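Local coordinates for glycine cleavage system H protein (Mycobacterium tuberculosis, PDB 3IFT) that probably shuttles the methylamine group of glycine from the P protein to the T protein of the glycine cleavage system on a covalently bound lipoyl cofactor, at residues 43-55 against 65-77. Numbering follows the deposited sequence.
Sequences SALGDVVFVQLPV and TFGEVESTKSVSD
Ala44 O, at the end of helix 39-45, takes a hydrogen bond of 2.6 Å from Lys73 NZ, the predicted lipoyl-carrying amine, unmodified here. Lys73 sits in the tight turn of the lipoyl-domain hairpin, between strands 65-71 and 75-79, and this contact illustrates how a helix end and a neighbouring antiparallel strand both pack against such a hairpin. Leu45 meets it with carbonyl and side chain alike. Its O receives Ser71 OG at 2.5 Å, from above the carbonyl plane, while Ser71 OG itself accepts from Ser74 N in an ST motif. With CG swung anti to the backbone N (chi1 -165°), Leu45 spans both hairpin strands: CD1 meets Ser74 CB and Ser76 CB, and CD2 presses tightly on Val69 CG2, 3.3 Å away, where Val48 CG1 also packs. Val49 and Phe50 then form a classic beta bulge opposite Glu70, whose O accepts from both backbone N atoms, Val49 N lying in its carbonyl plane. Near the Phe50 ring, Glu68 OE2 lies at the edge and only 2.9 Å from Glu70 OE1, a closeness that would probably raise the proton affinity of one carboxylate. Regular pairing follows, with Val51 beside Val69 and Gln52 N bonded to Glu68 O. Beyond the strand, Pro54 CG rests 3.7 Å from Phe66 CD2.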
loop_
_atom_site.group_PDB
_atom_site.type_symbol
_atom_site.label_atom_id
_atom_site.label_comp_id
_atom_site.label_asym_id
_atom_site.label_seq_id
_atom_site.Cartn_x
_atom_site.Cartn_y
_atom_site.Cartn_z
ATOM N N SER A 43 3.376 10.516 6.748
ATOM C CA SER A 43 3.635 11.629 7.635
ATOM C C SER A 43 4.028 11.145 9.022
ATOM O O SER A 43 4.961 11.680 9.628
ATOM C CB SER A 43 2.432 12.540 7.698
ATOM O OG SER A 43 2.816 13.692 8.427
ATOM N N ALA A 44 3.346 10.107 9.494
ATOM C CA ALA A 44 3.606 9.551 10.807
ATOM C C ALA A 44 4.970 8.875 10.868
ATOM O O ALA A 44 5.677 8.977 11.856
ATOM C CB ALA A 44 2.539 8.542 11.168
ATOM N N LEU A 45 5.303 8.151 9.813
ATOM C CA LEU A 45 6.561 7.435 9.777
ATOM C C LEU A 45 7.722 8.401 9.782
ATOM O O LEU A 45 8.718 8.152 10.439
ATOM C CB LEU A 45 6.626 6.583 8.523
ATOM C CG LEU A 45 7.688 5.503 8.442
ATOM C CD1 LEU A 45 7.385 4.390 9.450
ATOM C CD2 LEU A 45 7.686 5.001 6.972
ATOM N N GLY A 46 7.619 9.463 9.003
ATOM C CA GLY A 46 8.738 10.359 8.804
ATOM C C GLY A 46 9.301 10.138 7.411
ATOM O O GLY A 46 8.845 9.262 6.664
ATOM N N ASP A 47 10.284 10.935 7.055
ATOM C CA ASP A 47 10.965 10.773 5.784
ATOM C C ASP A 47 11.465 9.346 5.570
ATOM O O ASP A 47 12.283 8.816 6.320
ATOM C CB ASP A 47 12.137 11.745 5.668
ATOM C CG ASP A 47 11.694 13.179 5.551
ATOM O OD1 ASP A 47 10.537 13.455 5.173
ATOM O OD2 ASP A 47 12.535 14.036 5.832
ATOM N N VAL A 48 10.983 8.737 4.500
ATOM C CA VAL A 48 11.330 7.389 4.219
ATOM C C VAL A 48 12.730 7.372 3.667
ATOM O O VAL A 48 13.041 8.015 2.680
ATOM C CB VAL A 48 10.367 6.746 3.254
ATOM C CG1 VAL A 48 10.812 5.347 2.944
ATOM C CG2 VAL A 48 8.953 6.787 3.861
ATOM N N VAL A 49 13.553 6.629 4.361
ATOM C CA VAL A 49 14.923 6.428 3.998
ATOM C C VAL A 49 15.092 5.051 3.378
ATOM O O VAL A 49 16.082 4.805 2.697
ATOM C CB VAL A 49 15.813 6.553 5.240
ATOM C CG1 VAL A 49 15.637 7.947 5.836
ATOM C CG2 VAL A 49 15.445 5.513 6.243
ATOM N N PHE A 50 14.136 4.152 3.622
ATOM C CA PHE A 50 14.250 2.790 3.121
ATOM C C PHE A 50 12.881 2.104 3.019
ATOM O O PHE A 50 11.987 2.333 3.817
ATOM C CB PHE A 50 15.223 1.984 3.975
ATOM C CG PHE A 50 15.581 0.662 3.369
ATOM C CD1 PHE A 50 16.289 0.609 2.150
ATOM C CD2 PHE A 50 15.227 -0.532 3.996
ATOM C CE1 PHE A 50 16.625 -0.646 1.559
ATOM C CE2 PHE A 50 15.547 -1.777 3.417
ATOM C CZ PHE A 50 16.243 -1.831 2.197
ATOM N N VAL A 51 12.739 1.314 1.970
ATOM C CA VAL A 51 11.563 0.551 1.662
ATOM C C VAL A 51 12.006 -0.847 1.277
ATOM O O VAL A 51 12.704 -1.005 0.297
ATOM C CB VAL A 51 10.835 1.164 0.479
ATOM C CG1 VAL A 51 9.674 0.294 0.074
ATOM C CG2 VAL A 51 10.335 2.573 0.850
ATOM N N GLN A 52 11.638 -1.844 2.071
ATOM C CA GLN A 52 11.900 -3.217 1.722
ATOM C C GLN A 52 10.621 -3.741 1.139
ATOM O O GLN A 52 9.607 -3.815 1.832
ATOM C CB GLN A 52 12.335 -4.075 2.912
ATOM C CG GLN A 52 12.893 -5.432 2.468
ATOM C CD GLN A 52 14.060 -5.293 1.474
ATOM O OE1 GLN A 52 13.885 -5.367 0.241
ATOM N NE2 GLN A 52 15.253 -5.059 2.012
ATOM N N LEU A 53 10.679 -4.054 -0.151
ATOM C CA LEU A 53 9.556 -4.617 -0.868
ATOM C C LEU A 53 9.848 -6.046 -1.282
ATOM O O LEU A 53 11.000 -6.453 -1.356
ATOM C CB LEU A 53 9.241 -3.747 -2.085
ATOM C CG LEU A 53 8.575 -2.446 -1.616
ATOM C CD1 LEU A 53 8.197 -1.527 -2.744
ATOM C CD2 LEU A 53 7.373 -2.790 -0.750
ATOM N N PRO A 54 8.788 -6.825 -1.538
ATOM C CA PRO A 54 9.055 -8.186 -1.902
ATOM C C PRO A 54 9.455 -8.241 -3.362
ATOM O O PRO A 54 9.330 -7.267 -4.083
ATOM C CB PRO A 54 7.713 -8.876 -1.664
ATOM C CG PRO A 54 6.719 -7.823 -1.926
ATOM C CD PRO A 54 7.361 -6.494 -1.695
ATOM N N VAL A 55 9.936 -9.399 -3.772
ATOM C CA VAL A 55 10.445 -9.612 -5.099
ATOM C C VAL A 55 9.256 -9.755 -6.021
ATOM O O VAL A 55 8.237 -10.327 -5.624
ATOM C CB VAL A 55 11.362 -10.855 -5.026
ATOM C CG1 VAL A 55 11.585 -11.485 -6.362
ATOM C CG2 VAL A 55 12.670 -10.434 -4.338
ATOM N N THR A 65 2.960 -9.984 6.074
ATOM C CA THR A 65 4.033 -8.995 6.034
ATOM C C THR A 65 4.884 -9.317 4.823
ATOM O O THR A 65 5.408 -10.422 4.716
ATOM C CB THR A 65 4.913 -9.057 7.300
ATOM O OG1 THR A 65 4.083 -8.904 8.438
ATOM C CG2 THR A 65 5.992 -7.966 7.292
ATOM N N PHE A 66 4.996 -8.395 3.886
ATOM C CA PHE A 66 5.901 -8.594 2.747
ATOM C C PHE A 66 6.904 -7.482 2.582
ATOM O O PHE A 66 7.589 -7.393 1.589
ATOM C CB PHE A 66 5.161 -8.859 1.431
ATOM C CG PHE A 66 4.218 -7.776 0.973
ATOM C CD1 PHE A 66 4.088 -6.554 1.603
ATOM C CD2 PHE A 66 3.476 -7.997 -0.171
ATOM C CE1 PHE A 66 3.195 -5.602 1.124
ATOM C CE2 PHE A 66 2.609 -7.048 -0.657
ATOM C CZ PHE A 66 2.467 -5.844 0.002
ATOM N N GLY A 67 7.018 -6.626 3.576
ATOM C CA GLY A 67 7.961 -5.551 3.453
ATOM C C GLY A 67 7.936 -4.651 4.651
ATOM O O GLY A 67 7.288 -4.917 5.648
ATOM N N GLU A 68 8.642 -3.551 4.521
ATOM C CA GLU A 68 8.687 -2.598 5.570
ATOM C C GLU A 68 9.055 -1.304 4.930
ATOM O O GLU A 68 9.693 -1.254 3.877
ATOM C CB GLU A 68 9.710 -2.999 6.650
ATOM C CG GLU A 68 11.144 -3.050 6.169
ATOM C CD GLU A 68 12.158 -2.995 7.302
ATOM O OE1 GLU A 68 11.926 -3.649 8.358
ATOM O OE2 GLU A 68 13.196 -2.293 7.122
ATOM N N VAL A 69 8.608 -0.248 5.569
ATOM C CA VAL A 69 8.951 1.083 5.185
ATOM C C VAL A 69 9.596 1.685 6.436
ATOM O O VAL A 69 9.142 1.462 7.559
ATOM C CB VAL A 69 7.725 1.872 4.746
ATOM C CG1 VAL A 69 6.708 1.939 5.906
ATOM C CG2 VAL A 69 8.162 3.221 4.293
ATOM N N GLU A 70 10.660 2.427 6.225
ATOM C CA GLU A 70 11.528 2.827 7.304
ATOM C C GLU A 70 11.894 4.295 7.121
ATOM O O GLU A 70 12.330 4.701 6.046
ATOM C CB GLU A 70 12.758 1.901 7.320
ATOM C CG GLU A 70 13.978 2.385 8.043
ATOM C CD GLU A 70 15.027 1.268 8.234
ATOM O OE1 GLU A 70 14.736 0.095 7.912
ATOM O OE2 GLU A 70 16.144 1.581 8.713
ATOM N N SER A 71 11.684 5.071 8.181
ATOM C CA SER A 71 12.235 6.406 8.297
ATOM C C SER A 71 13.458 6.274 9.193
ATOM O O SER A 71 13.717 5.194 9.733
ATOM C CB SER A 71 11.230 7.349 8.939
ATOM O OG SER A 71 10.967 7.018 10.324
ATOM N N THR A 72 14.163 7.373 9.445
ATOM C CA THR A 72 15.261 7.284 10.424
ATOM C C THR A 72 14.712 6.994 11.823
ATOM O O THR A 72 15.350 6.330 12.616
ATOM C CB THR A 72 16.128 8.535 10.461
ATOM O OG1 THR A 72 15.322 9.662 10.813
ATOM C CG2 THR A 72 16.790 8.751 9.116
ATOM N N LYS A 73 13.496 7.441 12.110
ATOM C CA LYS A 73 12.933 7.221 13.442
ATOM C C LYS A 73 12.088 5.962 13.579
ATOM O O LYS A 73 12.034 5.366 14.662
ATOM C CB LYS A 73 12.138 8.444 13.877
ATOM C CG LYS A 73 10.923 8.821 13.003
ATOM C CD LYS A 73 10.245 10.143 13.496
ATOM C CE LYS A 73 8.923 10.394 12.836
ATOM N NZ LYS A 73 7.913 9.344 13.198
ATOM N N SER A 74 11.419 5.549 12.497
ATOM C CA SER A 74 10.411 4.498 12.579
ATOM C C SER A 74 10.530 3.461 11.463
ATOM O O SER A 74 10.967 3.742 10.327
ATOM C CB SER A 74 9.011 5.096 12.518
ATOM O OG SER A 74 8.764 5.957 13.606
ATOM N N VAL A 75 10.072 2.270 11.808
ATOM C CA VAL A 75 9.964 1.165 10.871
ATOM C C VAL A 75 8.532 0.674 10.963
ATOM O O VAL A 75 7.983 0.537 12.055
ATOM C CB VAL A 75 10.883 -0.011 11.219
ATOM C CG1 VAL A 75 10.766 -1.111 10.132
ATOM C CG2 VAL A 75 12.316 0.436 11.373
ATOM N N SER A 76 7.933 0.429 9.809
ATOM C CA SER A 76 6.587 -0.103 9.772
ATOM C C SER A 76 6.510 -1.234 8.769
ATOM O O SER A 76 6.946 -1.090 7.642
ATOM C CB SER A 76 5.614 0.987 9.392
ATOM O OG SER A 76 4.313 0.633 9.836
ATOM N N ASP A 77 5.946 -2.346 9.210
ATOM C CA ASP A 77 5.728 -3.474 8.340
ATOM C C ASP A 77 4.727 -3.102 7.269
ATOM O O ASP A 77 3.824 -2.322 7.485
ATOM C CB ASP A 77 5.238 -4.685 9.139
ATOM C CG ASP A 77 6.356 -5.378 9.882
ATOM O OD1 ASP A 77 7.539 -5.164 9.548
ATOM O OD2 ASP A 77 6.048 -6.182 10.776
#